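Local atomic coordinates of conserved hypothetical protein (Sulfolobus solfataricus, PDB entry 2FNA), a protein that binds ADP with magnesium in a P-loop nucleotide site and is probably an AAA+ ATPase carrying a winged-helix domain at its C-terminal end. Residues I32-K43 and F201-F209; G177-D185 and Q331-I339. One frame throughout, in Å; residues are numbered along the deposited sequence.

Interaction 1 of 2, residues I32-K43 and F201-F209; sequences ITLVLGLRRTGK and FSTVELKPF. With ADP (adenosine-5'-diphosphate), chain D; EDO (1,2-ethanediol), chain F.
Leu34 and Ile32 pack against the Phe201 ring where two parallel strands, 32-37 and 202-206, run side by side in the 2-3-4-1-5 sheet of an AAA+ ATPase core; the first strand leads straight into the P-loop that holds ADP. The axes of the two strand segments run 21° apart in nearly the same direction, and five backbone hydrogen bonds zip them together, from Ser202 N to Ile32 O at one end to Leu206 N to Leu36 O at the other. On the face that carries Leu34 and Leu36, Ile32 lies alongside Phe201, pointing the same way, with CG2 over one ring face. Leu34 slants past the same ring, CD1 3.6 Å from Phe201 CD2. Thr203 turns its methyl rather than its hydroxyl toward Leu36: with CG2 anti to the backbone N (OG1 chi1 -54°), CG2 comes within 3.3 Å of Leu36 CD1, a tight carbon pair. The other face is partly polar, since one water joins Thr33 OG1 to Ser202 OG, and helix 19-27 packs on Val35 and Val204. On this face of Thr33 and Val204, Leu206 packs against the P-loop backbone, its CD1 3.3 Å from Gly42 C. Thr41 OG1 donates to Leu38 O at 2.6 Å in the carbonyl plane, bracing the type II turn of residues 38-41. Lys43, bent at chi3 and chi4, donates from NZ to Gly37 O and, outside the contact, is hydrogen-bonded to Ser178 OG. The beta-phosphate oxygen O1B of ADP receives Lys43 N at 2.8 Å and Lys43 NZ at 2.9 Å.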
loop_
_atom_site.group_PDB
_atom_site.type_symbol
_atom_site.label_atom_id
_atom_site.label_comp_id
_atom_site.label_asym_id
_atom_site.label_seq_id
_atom_site.Cartn_x
_atom_site.Cartn_y
_atom_site.Cartn_z
ATOM N N ILE A 32 -10.281 8.889 -10.270
ATOM C CA ILE A 32 -9.385 7.958 -9.590
ATOM C C ILE A 32 -7.970 8.514 -9.492
ATOM O O ILE A 32 -7.339 8.937 -10.493
ATOM C CB ILE A 32 -9.406 6.532 -10.219
ATOM C CG1 ILE A 32 -10.777 5.888 -10.020
ATOM C CG2 ILE A 32 -8.348 5.624 -9.560
ATOM C CD1 ILE A 32 -10.961 4.633 -10.795
ATOM N N THR A 33 -7.510 8.578 -8.246
ATOM C CA THR A 33 -6.139 8.920 -7.917
ATOM C C THR A 33 -5.464 7.631 -7.404
ATOM O O THR A 33 -6.008 6.942 -6.508
ATOM C CB THR A 33 -6.085 10.074 -6.896
ATOM O OG1 THR A 33 -6.577 11.281 -7.502
ATOM C CG2 THR A 33 -4.673 10.289 -6.343
ATOM N N LEU A 34 -4.338 7.278 -8.039
ATOM C CA LEU A 34 -3.499 6.164 -7.606
ATOM C C LEU A 34 -2.338 6.697 -6.770
ATOM O O LEU A 34 -1.674 7.673 -7.126
ATOM C CB LEU A 34 -2.950 5.344 -8.775
ATOM C CG LEU A 34 -3.948 4.611 -9.662
ATOM C CD1 LEU A 34 -3.152 3.683 -10.543
ATOM C CD2 LEU A 34 -5.022 3.823 -8.873
ATOM N N VAL A 35 -2.127 6.059 -5.629
ATOM C CA VAL A 35 -0.972 6.352 -4.792
ATOM C C VAL A 35 -0.097 5.110 -4.825
ATOM O O VAL A 35 -0.484 4.046 -4.337
ATOM C CB VAL A 35 -1.369 6.755 -3.340
ATOM C CG1 VAL A 35 -0.113 7.073 -2.515
ATOM C CG2 VAL A 35 -2.297 8.031 -3.360
ATOM N N LEU A 36 1.084 5.266 -5.400
ATOM C CA LEU A 36 2.026 4.171 -5.555
ATOM C C LEU A 36 3.280 4.336 -4.689
ATOM O O LEU A 36 3.580 5.413 -4.179
ATOM C CB LEU A 36 2.434 4.042 -7.040
ATOM C CG LEU A 36 1.286 4.027 -8.061
ATOM C CD1 LEU A 36 1.805 4.064 -9.484
ATOM C CD2 LEU A 36 0.415 2.809 -7.874
ATOM N N GLY A 37 4.022 3.238 -4.550
ATOM C CA GLY A 37 5.224 3.219 -3.739
ATOM C C GLY A 37 5.361 1.895 -3.024
ATOM O O GLY A 37 4.369 1.262 -2.706
ATOM N N LEU A 38 6.602 1.460 -2.803
ATOM C CA LEU A 38 6.849 0.259 -2.017
ATOM C C LEU A 38 6.290 0.423 -0.631
ATOM O O LEU A 38 6.055 1.552 -0.149
ATOM C CB LEU A 38 8.350 -0.006 -1.909
ATOM C CG LEU A 38 9.064 -0.307 -3.227
ATOM C CD1 LEU A 38 10.627 -0.120 -3.090
ATOM C CD2 LEU A 38 8.757 -1.677 -3.732
ATOM N N ARG A 39 6.090 -0.692 0.046
ATOM C CA ARG A 39 5.780 -0.634 1.434
ATOM C C ARG A 39 6.691 0.329 2.170
ATOM O O ARG A 39 7.883 0.428 1.896
ATOM C CB ARG A 39 5.873 -1.996 2.089
ATOM C CG ARG A 39 4.663 -2.803 1.950
ATOM C CD ARG A 39 4.782 -4.077 2.755
ATOM N NE ARG A 39 4.307 -5.178 1.956
ATOM C CZ ARG A 39 3.036 -5.413 1.678
ATOM N NH1 ARG A 39 2.071 -4.630 2.164
ATOM N NH2 ARG A 39 2.729 -6.448 0.905
ATOM N N ARG A 40 6.085 1.048 3.103
ATOM C CA ARG A 40 6.789 1.931 4.044
ATOM C C ARG A 40 7.378 3.170 3.428
ATOM O O ARG A 40 8.302 3.767 3.997
ATOM C CB ARG A 40 7.846 1.140 4.817
ATOM C CG ARG A 40 7.231 0.245 5.824
ATOM C CD ARG A 40 8.272 -0.692 6.383
ATOM N NE ARG A 40 8.645 -1.762 5.457
ATOM C CZ ARG A 40 7.925 -2.854 5.240
ATOM N NH1 ARG A 40 6.765 -3.050 5.865
ATOM N NH2 ARG A 40 8.378 -3.784 4.417
ATOM N N THR A 41 6.794 3.611 2.312
ATOM C CA THR A 41 7.241 4.832 1.633
ATOM C C THR A 41 6.377 6.068 1.977
ATOM O O THR A 41 6.695 7.171 1.565
ATOM C CB THR A 41 7.375 4.653 0.090
ATOM O OG1 THR A 41 6.180 4.091 -0.439
ATOM C CG2 THR A 41 8.572 3.738 -0.269
ATOM N N GLY A 42 5.311 5.876 2.744
ATOM C CA GLY A 42 4.494 6.969 3.244
ATOM C C GLY A 42 3.148 7.115 2.580
ATOM O O GLY A 42 2.512 8.174 2.710
ATOM N N LYS A 43 2.691 6.069 1.879
ATOM C CA LYS A 43 1.446 6.172 1.106
ATOM C C LYS A 43 0.274 6.439 2.048
ATOM O O LYS A 43 -0.453 7.395 1.857
ATOM C CB LYS A 43 1.181 4.930 0.246
ATOM C CG LYS A 43 2.228 4.620 -0.821
ATOM C CD LYS A 43 1.857 3.385 -1.623
ATOM C CE LYS A 43 1.808 2.091 -0.782
ATOM N NZ LYS A 43 3.118 1.757 -0.187
ATOM N N PHE A 201 -5.738 7.830 -14.751
ATOM C CA PHE A 201 -5.661 7.980 -13.312
ATOM C C PHE A 201 -4.632 9.037 -12.975
ATOM O O PHE A 201 -3.546 9.040 -13.556
ATOM C CB PHE A 201 -5.240 6.661 -12.667
ATOM C CG PHE A 201 -6.083 5.474 -13.080
ATOM C CD1 PHE A 201 -7.430 5.616 -13.371
ATOM C CD2 PHE A 201 -5.520 4.204 -13.146
ATOM C CE1 PHE A 201 -8.198 4.528 -13.749
ATOM C CE2 PHE A 201 -6.295 3.099 -13.502
ATOM C CZ PHE A 201 -7.634 3.273 -13.807
ATOM N N SER A 202 -4.969 9.938 -12.054
ATOM C CA SER A 202 -3.997 10.857 -11.475
ATOM C C SER A 202 -3.130 10.021 -10.536
ATOM O O SER A 202 -3.642 9.398 -9.572
ATOM C CB SER A 202 -4.677 11.971 -10.693
ATOM O OG SER A 202 -3.726 12.878 -10.152
ATOM N N THR A 203 -1.829 9.998 -10.820
ATOM C CA THR A 203 -0.907 9.049 -10.159
ATOM C C THR A 203 0.197 9.806 -9.413
ATOM O O THR A 203 0.821 10.737 -9.966
ATOM C CB THR A 203 -0.305 8.082 -11.199
ATOM O OG1 THR A 203 -1.378 7.464 -11.922
ATOM C CG2 THR A 203 0.547 6.968 -10.512
ATOM N N VAL A 204 0.364 9.449 -8.148
ATOM C CA VAL A 204 1.423 9.938 -7.264
ATOM C C VAL A 204 2.251 8.725 -6.809
ATOM O O VAL A 204 1.688 7.710 -6.394
ATOM C CB VAL A 204 0.780 10.582 -6.036
ATOM C CG1 VAL A 204 1.813 11.127 -5.113
ATOM C CG2 VAL A 204 -0.198 11.689 -6.459
ATOM N N GLU A 205 3.569 8.778 -6.952
ATOM C CA GLU A 205 4.433 7.681 -6.517
ATOM C C GLU A 205 5.402 8.166 -5.421
ATOM O O GLU A 205 6.059 9.176 -5.585
ATOM C CB GLU A 205 5.239 7.120 -7.674
ATOM C CG GLU A 205 6.091 5.919 -7.252
ATOM C CD GLU A 205 6.931 5.307 -8.373
ATOM O OE1 GLU A 205 6.976 5.877 -9.487
ATOM O OE2 GLU A 205 7.541 4.236 -8.112
ATOM N N LEU A 206 5.526 7.404 -4.339
ATOM C CA LEU A 206 6.518 7.688 -3.311
ATOM C C LEU A 206 7.724 6.769 -3.432
ATOM O O LEU A 206 7.611 5.542 -3.294
ATOM C CB LEU A 206 5.900 7.557 -1.947
ATOM C CG LEU A 206 4.746 8.522 -1.657
ATOM C CD1 LEU A 206 4.121 8.181 -0.367
ATOM C CD2 LEU A 206 5.263 9.918 -1.638
ATOM N N LYS A 207 8.867 7.368 -3.719
ATOM C CA LYS A 207 10.091 6.597 -3.897
ATOM C C LYS A 207 10.807 6.604 -2.562
ATOM O O LYS A 207 10.559 7.474 -1.739
ATOM C CB LYS A 207 10.942 7.169 -5.067
ATOM C CG LYS A 207 10.326 6.795 -6.445
ATOM C CD LYS A 207 11.122 7.290 -7.593
ATOM C CE LYS A 207 10.383 7.076 -8.927
ATOM N NZ LYS A 207 10.025 5.619 -9.185
ATOM N N PRO A 208 11.663 5.604 -2.320
ATOM C CA PRO A 208 12.579 5.667 -1.203
ATOM C C PRO A 208 13.319 6.986 -1.208
ATOM O O PRO A 208 13.562 7.566 -2.290
ATOM C CB PRO A 208 13.584 4.556 -1.528
ATOM C CG PRO A 208 12.796 3.578 -2.284
ATOM C CD PRO A 208 11.861 4.391 -3.121
ATOM N N PHE A 209 13.736 7.442 -0.040
ATOM C CA PHE A 209 14.663 8.567 0.008
ATOM C C PHE A 209 15.988 8.268 -0.693
ATOM O O PHE A 209 16.556 7.169 -0.560
ATOM C CB PHE A 209 14.940 8.973 1.455
ATOM C CG PHE A 209 13.723 9.477 2.216
ATOM C CD1 PHE A 209 12.774 10.264 1.615
ATOM C CD2 PHE A 209 13.588 9.215 3.565
ATOM C CE1 PHE A 209 11.667 10.727 2.342
ATOM C CE2 PHE A 209 12.498 9.700 4.300
ATOM C CZ PHE A 209 11.552 10.472 3.686
HETATM P PB ADP D . 3.037 2.940 3.434
HETATM O O1B ADP D . 3.597 3.439 2.141
HETATM O O2B ADP D . 3.541 1.539 3.766
HETATM O O3B ADP D . 1.575 3.138 3.657
HETATM P PA ADP D . 3.265 4.581 5.879
HETATM O O1A ADP D . 2.467 5.826 5.658
HETATM O O2A ADP D . 2.528 3.583 6.670
HETATM O O3A ADP D . 3.858 3.876 4.539
HETATM O "O5'" ADP D . 4.656 5.047 6.489
HETATM C "C5'" ADP D . 5.620 4.117 7.014
HETATM C "C4'" ADP D . 6.307 4.720 8.237
HETATM O "O4'" ADP D . 7.232 5.727 7.873
HETATM C "C3'" ADP D . 5.383 5.384 9.211
HETATM O "O3'" ADP D . 6.002 5.296 10.511
HETATM C "C2'" ADP D . 5.383 6.837 8.793
HETATM O "O2'" ADP D . 5.089 7.719 9.867
HETATM C "C1'" ADP D . 6.813 6.991 8.356
HETATM N N9 ADP D . 7.044 7.929 7.264
HETATM C C8 ADP D . 7.067 7.620 5.949
HETATM N N7 ADP D . 7.377 8.696 5.227
HETATM C C5 ADP D . 7.536 9.729 6.088
HETATM C C6 ADP D . 7.880 11.165 6.003
HETATM N N6 ADP D . 8.092 11.745 4.804
HETATM N N1 ADP D . 7.981 11.883 7.158
HETATM C C2 ADP D . 7.787 11.324 8.367
HETATM N N3 ADP D . 7.479 10.025 8.521
HETATM C C4 ADP D . 7.353 9.209 7.438
HETATM C C1 EDO F . -1.798 5.235 -16.947
HETATM O O1 EDO F . -0.753 4.885 -15.999
HETATM C C2 EDO F . -3.168 5.494 -16.324
HETATM O O2 EDO F . -3.512 6.876 -16.514
HETATM O O HOH W 1 -4.986 13.728 -7.892
HETATM O O HOH W 2 8.755 3.376 -3.884
#

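Interaction 2 of 2, residues G177-D185 and Q331-I339; sequences GSEMGLLYD and QLTKHSWII
Ser178 and Ser336 meet first along the segment that leaves the central sheet, where the start of helix 180-186 in the ATPase core docks against the end of helix 322-334 in the winged-helix domain. Ser336 CB lies 3.6 Å from Ser178 O, and a water links that carbonyl to Ser336 OG. Ser336, at positive phi, is the C-prime residue of the Schellman motif that ends the facing helix, with Trp337 N bonded to Leu332 O. Ser178 OG itself turns elsewhere, to Glu145. Glu179, the N-cap residue, crosses His335 obliquely, carboxylate and ring planes nearly perpendicular. His335 ND1 donates to Glu179 OE2 at 3.0 Å with an N-H...O angle of 157°; the oxygen is near the ring plane, but the nitrogen approaches it from above the carboxylate plane, 67° out. A water that accepts from Trp337 NE1 donates to Glu179 OE2, while OE1 takes a bond from Gln147, so both oxygens are engaged. At Gly181 the backbones close in, its CA 4.5 Å from Lys334 CA, and a water that donates to Thr333 O also accepts a weak bond from Gly181 N. Leu182 N then makes a weak, 3.4 Å bond to Lys334 O. Its side chain, with CG swung opposite the backbone N (chi1 -170°), brings CD2 obliquely to 3.6 Å from His335 CE1. Asp185 finishes the walk with a salt bridge: OD2 presents its syn lone pair to Lys334 NZ at 2.7 Å, the lysine chain bending at chi2 and chi3 to get there. With a charged pair, a histidine-carboxylate bond and three waters but little apolar packing, this domain interface probably depends on polar complementarity, and the carboxylate of Glu179 may favour a protonated His335.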
loop_
_atom_site.group_PDB
_atom_site.type_symbol
_atom_site.label_atom_id
_atom_site.label_comp_id
_atom_site.label_asym_id
_atom_site.label_seq_id
_atom_site.Cartn_x
_atom_site.Cartn_y
_atom_site.Cartn_z
ATOM N N GLY A 177 -1.389 1.309 -3.584
ATOM C CA GLY A 177 -0.893 -0.055 -3.603
ATOM C C GLY A 177 0.587 -0.184 -3.462
ATOM O O GLY A 177 1.352 0.451 -4.198
ATOM N N SER A 178 1.004 -1.054 -2.553
ATOM C CA SER A 178 2.412 -1.336 -2.352
ATOM C C SER A 178 2.959 -2.299 -3.387
ATOM O O SER A 178 4.159 -2.453 -3.479
ATOM C CB SER A 178 2.655 -1.915 -0.952
ATOM O OG SER A 178 2.401 -0.913 0.033
ATOM N N GLU A 179 2.065 -2.975 -4.123
ATOM C CA GLU A 179 2.408 -3.999 -5.101
ATOM C C GLU A 179 1.891 -3.435 -6.431
ATOM O O GLU A 179 0.746 -3.666 -6.821
ATOM C CB GLU A 179 1.702 -5.328 -4.763
ATOM C CG GLU A 179 2.136 -5.980 -3.434
ATOM C CD GLU A 179 1.131 -7.028 -2.905
ATOM O OE1 GLU A 179 -0.103 -6.744 -2.843
ATOM O OE2 GLU A 179 1.575 -8.133 -2.500
HETATM N N MSE A 180 2.733 -2.678 -7.112
HETATM C CA MSE A 180 2.284 -1.857 -8.244
HETATM C C MSE A 180 1.639 -2.671 -9.358
HETATM O O MSE A 180 0.568 -2.343 -9.810
HETATM C CB MSE A 180 3.447 -1.079 -8.826
HETATM C CG MSE A 180 3.027 0.057 -9.773
HETATM SE SE MSE A 180 4.655 0.847 -10.541
HETATM C CE MSE A 180 5.971 -0.646 -10.513
ATOM N N GLY A 181 2.312 -3.720 -9.796
ATOM C CA GLY A 181 1.820 -4.534 -10.891
ATOM C C GLY A 181 0.484 -5.159 -10.543
ATOM O O GLY A 181 -0.380 -5.242 -11.399
ATOM N N LEU A 182 0.320 -5.615 -9.298
ATOM C CA LEU A 182 -0.912 -6.271 -8.886
ATOM C C LEU A 182 -2.062 -5.281 -8.865
ATOM O O LEU A 182 -3.175 -5.638 -9.226
ATOM C CB LEU A 182 -0.761 -6.991 -7.525
ATOM C CG LEU A 182 -1.938 -7.910 -7.145
ATOM C CD1 LEU A 182 -1.993 -9.116 -8.091
ATOM C CD2 LEU A 182 -1.868 -8.390 -5.684
ATOM N N LEU A 183 -1.781 -4.039 -8.465
ATOM C CA LEU A 183 -2.790 -2.948 -8.512
ATOM C C LEU A 183 -3.285 -2.657 -9.930
ATOM O O LEU A 183 -4.495 -2.586 -10.184
ATOM C CB LEU A 183 -2.244 -1.674 -7.904
ATOM C CG LEU A 183 -3.229 -0.459 -7.885
ATOM C CD1 LEU A 183 -4.547 -0.829 -7.191
ATOM C CD2 LEU A 183 -2.645 0.777 -7.233
ATOM N N TYR A 184 -2.351 -2.518 -10.873
ATOM C CA TYR A 184 -2.736 -2.366 -12.281
ATOM C C TYR A 184 -3.534 -3.567 -12.830
ATOM O O TYR A 184 -4.512 -3.386 -13.561
ATOM C CB TYR A 184 -1.508 -2.018 -13.143
ATOM C CG TYR A 184 -1.100 -0.552 -13.026
ATOM C CD1 TYR A 184 -0.299 -0.095 -11.983
ATOM C CD2 TYR A 184 -1.516 0.379 -13.974
ATOM C CE1 TYR A 184 0.066 1.261 -11.884
ATOM C CE2 TYR A 184 -1.159 1.712 -13.878
ATOM C CZ TYR A 184 -0.374 2.148 -12.831
ATOM O OH TYR A 184 0.002 3.475 -12.796
ATOM N N ASP A 185 -3.101 -4.787 -12.499
ATOM C CA ASP A 185 -3.802 -6.003 -12.866
ATOM C C ASP A 185 -5.213 -5.999 -12.284
ATOM O O ASP A 185 -6.173 -6.362 -12.963
ATOM C CB ASP A 185 -3.080 -7.232 -12.326
ATOM C CG ASP A 185 -1.812 -7.507 -13.063
ATOM O OD1 ASP A 185 -1.514 -6.739 -13.985
ATOM O OD2 ASP A 185 -1.109 -8.475 -12.711
ATOM N N GLN A 331 5.739 -13.302 -10.650
ATOM C CA GLN A 331 4.972 -13.124 -9.440
ATOM C C GLN A 331 5.722 -12.197 -8.455
ATOM O O GLN A 331 5.134 -11.268 -7.886
ATOM C CB GLN A 331 4.649 -14.485 -8.813
ATOM C CG GLN A 331 3.599 -15.280 -9.579
ATOM C CD GLN A 331 2.290 -14.507 -9.712
ATOM O OE1 GLN A 331 1.588 -14.291 -8.731
ATOM N NE2 GLN A 331 1.977 -14.071 -10.925
ATOM N N LEU A 332 7.013 -12.452 -8.277
ATOM C CA LEU A 332 7.869 -11.668 -7.366
ATOM C C LEU A 332 7.908 -10.208 -7.798
ATOM O O LEU A 332 7.803 -9.276 -6.959
ATOM C CB LEU A 332 9.293 -12.280 -7.322
ATOM C CG LEU A 332 9.416 -13.581 -6.509
ATOM C CD1 LEU A 332 10.766 -14.251 -6.681
ATOM C CD2 LEU A 332 9.163 -13.308 -5.031
ATOM N N THR A 333 8.026 -9.989 -9.107
ATOM C CA THR A 333 8.025 -8.623 -9.654
ATOM C C THR A 333 6.668 -7.928 -9.471
ATOM O O THR A 333 6.613 -6.733 -9.127
ATOM C CB THR A 333 8.408 -8.617 -11.133
ATOM O OG1 THR A 333 9.682 -9.241 -11.294
ATOM C CG2 THR A 333 8.502 -7.228 -11.663
ATOM N N LYS A 334 5.578 -8.663 -9.705
ATOM C CA LYS A 334 4.223 -8.091 -9.575
ATOM C C LYS A 334 3.925 -7.688 -8.142
ATOM O O LYS A 334 3.170 -6.761 -7.911
ATOM C CB LYS A 334 3.145 -9.096 -9.999
ATOM C CG LYS A 334 3.159 -9.470 -11.463
ATOM C CD LYS A 334 2.129 -8.693 -12.269
ATOM C CE LYS A 334 1.594 -9.553 -13.398
ATOM N NZ LYS A 334 0.938 -8.691 -14.408
ATOM N N HIS A 335 4.471 -8.446 -7.191
ATOM C CA HIS A 335 4.243 -8.236 -5.783
ATOM C C HIS A 335 5.373 -7.360 -5.160
ATOM O O HIS A 335 5.358 -7.066 -3.964
ATOM C CB HIS A 335 4.044 -9.577 -5.052
ATOM C CG HIS A 335 2.762 -10.273 -5.406
ATOM N ND1 HIS A 335 1.634 -10.211 -4.609
ATOM C CD2 HIS A 335 2.422 -11.026 -6.483
ATOM C CE1 HIS A 335 0.662 -10.904 -5.175
ATOM N NE2 HIS A 335 1.111 -11.400 -6.311
ATOM N N SER A 336 6.269 -6.861 -6.012
ATOM C CA SER A 336 7.268 -5.836 -5.651
ATOM C C SER A 336 8.359 -6.353 -4.695
ATOM O O SER A 336 8.959 -5.581 -3.931
ATOM C CB SER A 336 6.574 -4.593 -5.119
ATOM O OG SER A 336 5.925 -3.915 -6.180
ATOM N N TRP A 337 8.687 -7.641 -4.809
ATOM C CA TRP A 337 9.776 -8.221 -4.008
ATOM C C TRP A 337 11.100 -7.944 -4.668
ATOM O O TRP A 337 12.102 -7.640 -3.983
ATOM C CB TRP A 337 9.570 -9.724 -3.788
ATOM C CG TRP A 337 8.543 -9.917 -2.800
ATOM C CD1 TRP A 337 7.217 -10.145 -3.020
ATOM C CD2 TRP A 337 8.707 -9.802 -1.393
ATOM N NE1 TRP A 337 6.555 -10.226 -1.828
ATOM C CE2 TRP A 337 7.444 -10.001 -0.810
ATOM C CE3 TRP A 337 9.807 -9.566 -0.564
ATOM C CZ2 TRP A 337 7.252 -9.968 0.566
ATOM C CZ3 TRP A 337 9.616 -9.528 0.789
ATOM C CH2 TRP A 337 8.357 -9.725 1.351
ATOM N N ILE A 338 11.081 -8.031 -5.999
ATOM C CA ILE A 338 12.232 -7.721 -6.831
ATOM C C ILE A 338 11.897 -6.721 -7.938
ATOM O O ILE A 338 10.734 -6.415 -8.190
ATOM C CB ILE A 338 12.843 -9.013 -7.423
ATOM C CG1 ILE A 338 11.904 -9.706 -8.427
ATOM C CG2 ILE A 338 13.196 -9.981 -6.285
ATOM C CD1 ILE A 338 12.471 -11.007 -9.027
ATOM N N ILE A 339 12.946 -6.170 -8.543
ATOM C CA ILE A 339 12.849 -5.257 -9.675
ATOM C C ILE A 339 13.936 -5.699 -10.676
ATOM O O ILE A 339 15.039 -6.062 -10.288
ATOM C CB ILE A 339 13.023 -3.766 -9.238
ATOM C CG1 ILE A 339 11.916 -3.390 -8.243
ATOM C CG2 ILE A 339 12.934 -2.834 -10.436
ATOM C CD1 ILE A 339 12.078 -2.059 -7.504
HETATM O O HOH W 3 5.212 -0.973 -5.626
HETATM O O HOH W 4 3.636 -9.704 -1.438
HETATM O O HOH W 5 5.276 -4.318 -10.246
#

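Interaction 1 is a buried contact inside the ATPase core, whereas interaction 2 is a surface contact between that core and the winged-helix domain; their centres are about 13 Å apart. They adjoin through the sheet: strand 171-177 lies next to strand 32-37, with Gly177 N 3.0 Å from Val35 O, probably hydrogen-bonded. Helix 180-186 also packs Leu183 and Tyr184 against strand 32-37, so both contacts bear on that strand. Regular backbone pairing and apolar side chains dominate the first, which buries 755 Å²; side-chain charge and bridging waters mark the second, at 374 Å². Interaction 2 also comes close to the nucleotide site, the side chain of its Ser178 lying about 5 Å from ADP.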